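6-phospho-beta-glucosidase (PDB 1UP7) hydrolyses cellobiose 6'-phosphate to glucose 6-phosphate and glucose, using NAD+ and a manganese ion. Local coordinates at residues Phe81-Asp92 and Ala114-Tyr125. Sequence-based numbering, arbitrary orientation.
Sequences FRPGGLKGREND and AALRAFPIVEEY. With NAD (nicotinamide-adenine-dinucleotide), chain I; G6P (6-O-phosphono-alpha-D-glucopyranose), chain J.
With CG of R117 anti to its carbonyl carbon (chi1 -88°) and the chain bent at chi3, the guanidinium swings across to P83 and D92, an instructive case of one arginine tying a loop and a helix to a second helix. R117 grips D92 end-on through NH1 and NH2, with R117 NH2 2.7 Å from D92 OD2 in a salt bridge; both carboxylate oxygens are met on the syn side, somewhat out of the carboxylate plane, and the two planes lie 24° apart. R117 NE donates to P83 O at 2.8 Å, nearly straight but from above the carbonyl plane, and a water also links P83 O to R117 NH2. G88 CA covers one guanidinium face, where a side chain would clash. A methionine in place of R117 would probably leave D92 without its countercharge, though still bonded to S113, and P83 O without its NE donor. Further along, P83 CG rests on A118 CA at 3.7 Å, while I121 CG2 meets F81 CE2. Y125 turns its ring edge to the F81 face, planes at 84°, and its OH donates to N1A of the NAD adenine. On the ligand side, R82 binds the NAD diphosphate and R89 the sugar phosphate. The contact thus joins the loop after Rossmann strand 76–79 and helix 85–94 to helix 109–131, whose other sides pack on helices 144–155 and 355–376.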
# COMPACT_ATOMS: atom_id res chain seq x y z
N PHE A 81 22.19 -24.63 15.59
CA PHE A 81 22.81 -25.74 14.85
C PHE A 81 23.25 -25.33 13.45
O PHE A 81 22.71 -24.42 12.85
CB PHE A 81 21.84 -26.94 14.76
CG PHE A 81 20.52 -26.61 14.15
CD1 PHE A 81 19.48 -26.11 14.94
CD2 PHE A 81 20.30 -26.80 12.78
CE1 PHE A 81 18.24 -25.80 14.37
CE2 PHE A 81 19.07 -26.48 12.20
CZ PHE A 81 18.04 -25.97 13.00
N ARG A 82 24.25 -26.00 12.92
CA ARG A 82 24.72 -25.75 11.58
C ARG A 82 24.35 -26.93 10.69
O ARG A 82 24.98 -27.97 10.77
CB ARG A 82 26.23 -25.55 11.58
CG ARG A 82 26.84 -25.08 10.26
CD ARG A 82 28.37 -25.04 10.29
NE ARG A 82 28.87 -24.06 11.24
CZ ARG A 82 28.94 -22.75 11.01
NH1 ARG A 82 28.54 -22.25 9.83
NH2 ARG A 82 29.40 -21.95 11.95
N PRO A 83 23.33 -26.78 9.84
CA PRO A 83 22.99 -27.85 8.89
C PRO A 83 24.20 -28.19 8.01
O PRO A 83 24.81 -27.30 7.42
CB PRO A 83 21.83 -27.25 8.08
CG PRO A 83 21.26 -26.12 8.96
CD PRO A 83 22.45 -25.62 9.71
N GLY A 84 24.57 -29.47 7.99
CA GLY A 84 25.69 -29.96 7.21
C GLY A 84 27.05 -29.80 7.84
O GLY A 84 28.03 -30.23 7.24
N GLY A 85 27.14 -29.17 9.01
CA GLY A 85 28.41 -28.95 9.67
C GLY A 85 29.37 -28.03 8.94
O GLY A 85 29.03 -27.37 7.93
N LEU A 86 30.59 -27.98 9.45
CA LEU A 86 31.64 -27.17 8.87
C LEU A 86 32.07 -27.68 7.51
O LEU A 86 32.62 -26.93 6.71
CB LEU A 86 32.83 -27.04 9.83
CG LEU A 86 32.54 -26.17 11.09
CD1 LEU A 86 33.71 -26.36 12.09
CD2 LEU A 86 32.30 -24.67 10.73
N LYS A 87 31.78 -28.94 7.22
CA LYS A 87 32.07 -29.41 5.87
C LYS A 87 31.06 -28.92 4.84
O LYS A 87 31.43 -28.68 3.71
CB LYS A 87 32.39 -30.91 5.84
CG LYS A 87 31.25 -31.84 5.96
N GLY A 88 29.82 -28.68 5.27
CA GLY A 88 28.86 -27.93 4.46
C GLY A 88 29.31 -26.50 4.20
O GLY A 88 29.22 -26.04 3.07
N ARG A 89 29.83 -25.85 5.24
CA ARG A 89 30.35 -24.48 5.15
C ARG A 89 31.54 -24.44 4.16
O ARG A 89 31.63 -23.53 3.33
CB ARG A 89 30.74 -24.03 6.55
CG ARG A 89 30.95 -22.54 6.68
CD ARG A 89 31.62 -22.17 7.96
NE ARG A 89 32.18 -20.83 7.90
CZ ARG A 89 32.43 -20.09 8.98
NH1 ARG A 89 32.18 -20.57 10.20
NH2 ARG A 89 32.94 -18.87 8.83
N GLU A 90 32.40 -25.46 4.23
CA GLU A 90 33.58 -25.56 3.36
C GLU A 90 33.17 -25.60 1.88
O GLU A 90 33.73 -24.87 1.05
CB GLU A 90 34.39 -26.81 3.72
CG GLU A 90 35.81 -26.75 3.20
CD GLU A 90 36.60 -28.03 3.42
OE1 GLU A 90 36.27 -28.80 4.37
OE2 GLU A 90 37.59 -28.28 2.64
N ASN A 91 32.18 -26.44 1.57
CA ASN A 91 31.58 -26.49 0.24
C ASN A 91 30.95 -25.15 -0.14
O ASN A 91 31.16 -24.69 -1.27
CB ASN A 91 30.51 -27.60 0.13
CG ASN A 91 31.09 -29.02 0.27
OD1 ASN A 91 32.21 -29.28 -0.07
ND2 ASN A 91 30.27 -29.95 0.79
N ASP A 92 30.21 -24.55 0.80
CA ASP A 92 29.60 -23.25 0.60
C ASP A 92 30.59 -22.17 0.14
O ASP A 92 30.28 -21.45 -0.81
CB ASP A 92 28.89 -22.78 1.89
CG ASP A 92 27.64 -23.60 2.22
OD1 ASP A 92 27.09 -24.30 1.34
OD2 ASP A 92 27.12 -23.59 3.37
N ALA A 114 23.68 -22.94 1.81
CA ALA A 114 23.38 -23.01 3.22
C ALA A 114 21.86 -22.96 3.49
O ALA A 114 21.35 -23.71 4.34
CB ALA A 114 24.15 -21.93 4.01
N ALA A 115 21.12 -22.11 2.78
CA ALA A 115 19.68 -22.01 3.02
C ALA A 115 18.99 -23.32 2.62
O ALA A 115 18.08 -23.83 3.33
CB ALA A 115 19.04 -20.81 2.26
N LEU A 116 19.39 -23.85 1.47
CA LEU A 116 18.78 -25.10 0.99
C LEU A 116 19.00 -26.25 1.95
O LEU A 116 18.14 -27.12 2.06
CB LEU A 116 19.33 -25.52 -0.38
CG LEU A 116 18.92 -24.68 -1.59
CD1 LEU A 116 19.60 -25.24 -2.84
CD2 LEU A 116 17.38 -24.59 -1.77
N ARG A 117 20.16 -26.29 2.62
CA ARG A 117 20.40 -27.31 3.64
C ARG A 117 19.56 -27.04 4.88
O ARG A 117 19.12 -27.98 5.55
CB ARG A 117 21.87 -27.35 4.06
CG ARG A 117 22.78 -28.25 3.23
CD ARG A 117 24.11 -28.69 3.91
NE ARG A 117 24.73 -27.57 4.59
CZ ARG A 117 25.39 -26.60 3.96
NH1 ARG A 117 25.54 -26.67 2.63
NH2 ARG A 117 25.91 -25.59 4.66
N ALA A 118 19.34 -25.76 5.21
CA ALA A 118 18.62 -25.41 6.42
C ALA A 118 17.12 -25.69 6.33
O ALA A 118 16.55 -26.20 7.26
CB ALA A 118 18.88 -23.94 6.80
N PHE A 119 16.50 -25.35 5.20
CA PHE A 119 15.04 -25.35 5.08
C PHE A 119 14.35 -26.66 5.53
O PHE A 119 13.39 -26.61 6.31
CB PHE A 119 14.57 -24.92 3.64
CG PHE A 119 14.87 -23.46 3.28
CD1 PHE A 119 15.11 -22.49 4.28
CD2 PHE A 119 14.89 -23.06 1.94
CE1 PHE A 119 15.37 -21.15 3.95
CE2 PHE A 119 15.15 -21.72 1.59
CZ PHE A 119 15.40 -20.76 2.59
N PRO A 120 14.79 -27.83 5.05
CA PRO A 120 14.16 -29.10 5.47
C PRO A 120 14.26 -29.36 6.98
O PRO A 120 13.30 -29.85 7.59
CB PRO A 120 14.92 -30.18 4.69
CG PRO A 120 15.64 -29.44 3.58
CD PRO A 120 15.90 -28.06 4.08
N ILE A 121 15.40 -29.04 7.57
CA ILE A 121 15.59 -29.21 9.00
C ILE A 121 14.72 -28.24 9.79
O ILE A 121 14.05 -28.68 10.73
CB ILE A 121 17.09 -29.14 9.37
CG1 ILE A 121 17.85 -30.33 8.76
CG2 ILE A 121 17.30 -29.17 10.87
CD1 ILE A 121 19.40 -30.07 8.55
N VAL A 122 14.67 -26.95 9.38
CA VAL A 122 13.81 -26.03 10.11
C VAL A 122 12.32 -26.35 9.93
O VAL A 122 11.53 -26.18 10.87
CB VAL A 122 14.16 -24.50 9.95
CG1 VAL A 122 15.64 -24.25 9.68
CG2 VAL A 122 13.29 -23.85 8.97
N GLU A 123 11.94 -26.86 8.75
CA GLU A 123 10.57 -27.24 8.47
C GLU A 123 10.11 -28.28 9.47
O GLU A 123 9.05 -28.15 10.09
CB GLU A 123 10.42 -27.79 7.05
CG GLU A 123 9.43 -26.99 6.25
CD GLU A 123 9.25 -27.46 4.83
OE1 GLU A 123 10.24 -27.94 4.22
OE2 GLU A 123 8.10 -27.33 4.33
N GLU A 124 10.94 -29.31 9.65
CA GLU A 124 10.65 -30.41 10.56
C GLU A 124 10.60 -29.91 12.01
O GLU A 124 9.65 -30.21 12.75
CB GLU A 124 11.70 -31.52 10.38
CG GLU A 124 11.25 -32.91 10.85
CD GLU A 124 12.44 -33.80 11.27
OE1 GLU A 124 13.03 -34.53 10.40
OE2 GLU A 124 12.79 -33.77 12.49
N TYR A 125 11.61 -29.12 12.39
CA TYR A 125 11.72 -28.60 13.74
C TYR A 125 10.58 -27.64 14.12
O TYR A 125 10.01 -27.78 15.20
CB TYR A 125 13.11 -27.96 13.94
CG TYR A 125 14.29 -28.94 14.09
CD1 TYR A 125 14.08 -30.34 14.21
CD2 TYR A 125 15.60 -28.45 14.14
CE1 TYR A 125 15.16 -31.22 14.39
CE2 TYR A 125 16.69 -29.31 14.32
CZ TYR A 125 16.46 -30.70 14.43
OH TYR A 125 17.55 -31.51 14.60
PA NAD I . 28.77 -25.68 14.64
O1A NAD I . 29.35 -26.36 13.47
O2A NAD I . 29.58 -25.82 15.95
O5B NAD I . 27.30 -26.33 14.81
C5B NAD I . 26.65 -26.28 16.05
C4B NAD I . 26.12 -27.66 16.43
O4B NAD I . 25.00 -28.00 15.61
C3B NAD I . 27.12 -28.80 16.28
O3B NAD I . 27.34 -29.35 17.57
C2B NAD I . 26.43 -29.80 15.36
O2B NAD I . 26.65 -31.14 15.76
C1B NAD I . 24.97 -29.43 15.56
N9A NAD I . 24.06 -29.84 14.50
C8A NAD I . 24.27 -29.94 13.14
N7A NAD I . 23.10 -30.33 12.59
C5A NAD I . 22.15 -30.43 13.54
C6A NAD I . 20.81 -30.80 13.53
N6A NAD I . 20.19 -31.13 12.41
N1A NAD I . 20.11 -30.83 14.73
C2A NAD I . 20.74 -30.51 15.92
N3A NAD I . 22.08 -30.18 15.92
C4A NAD I . 22.76 -30.14 14.75
O3 NAD I . 28.63 -24.13 14.22
PN NAD I . 28.50 -22.84 15.17
O1N NAD I . 29.68 -22.02 14.78
O2N NAD I . 28.25 -23.15 16.56
O5D NAD I . 27.16 -22.13 14.68
C5D NAD I . 25.92 -22.80 14.47
C4D NAD I . 25.04 -21.90 13.60
O4D NAD I . 24.76 -20.64 14.20
C3D NAD I . 25.69 -21.57 12.27
O3D NAD I . 24.67 -21.64 11.32
C2D NAD I . 26.20 -20.14 12.42
O2D NAD I . 26.27 -19.39 11.22
C1D NAD I . 25.27 -19.53 13.45
N1N NAD I . 26.04 -18.77 14.44
C2N NAD I . 25.80 -19.11 15.75
C3N NAD I . 26.45 -18.48 16.78
C7N NAD I . 26.16 -18.92 18.20
O7N NAD I . 25.94 -18.00 19.25
N7N NAD I . 26.08 -20.24 18.44
C4N NAD I . 27.37 -17.48 16.45
C5N NAD I . 27.62 -17.11 15.12
C6N NAD I . 26.94 -17.78 14.10
C1 G6P J . 29.84 -12.46 12.42
C2 G6P J . 28.42 -12.65 11.82
C3 G6P J . 27.91 -14.06 12.13
C4 G6P J . 28.87 -15.03 11.47
C5 G6P J . 30.25 -14.87 12.12
C6 G6P J . 31.27 -15.79 11.47
O1 G6P J . 30.44 -11.18 12.14
O2 G6P J . 27.46 -11.71 12.31
O3 G6P J . 26.56 -14.27 11.70
O4 G6P J . 28.36 -16.37 11.54
O5 G6P J . 30.74 -13.50 12.00
O6 G6P J . 32.26 -16.20 12.40
P G6P J . 33.06 -17.59 12.19
O1P G6P J . 33.86 -17.80 13.45
O2P G6P J . 34.02 -17.60 11.01
O3P G6P J . 32.03 -18.67 12.03
O HOH W 1 25.02 -24.70 7.26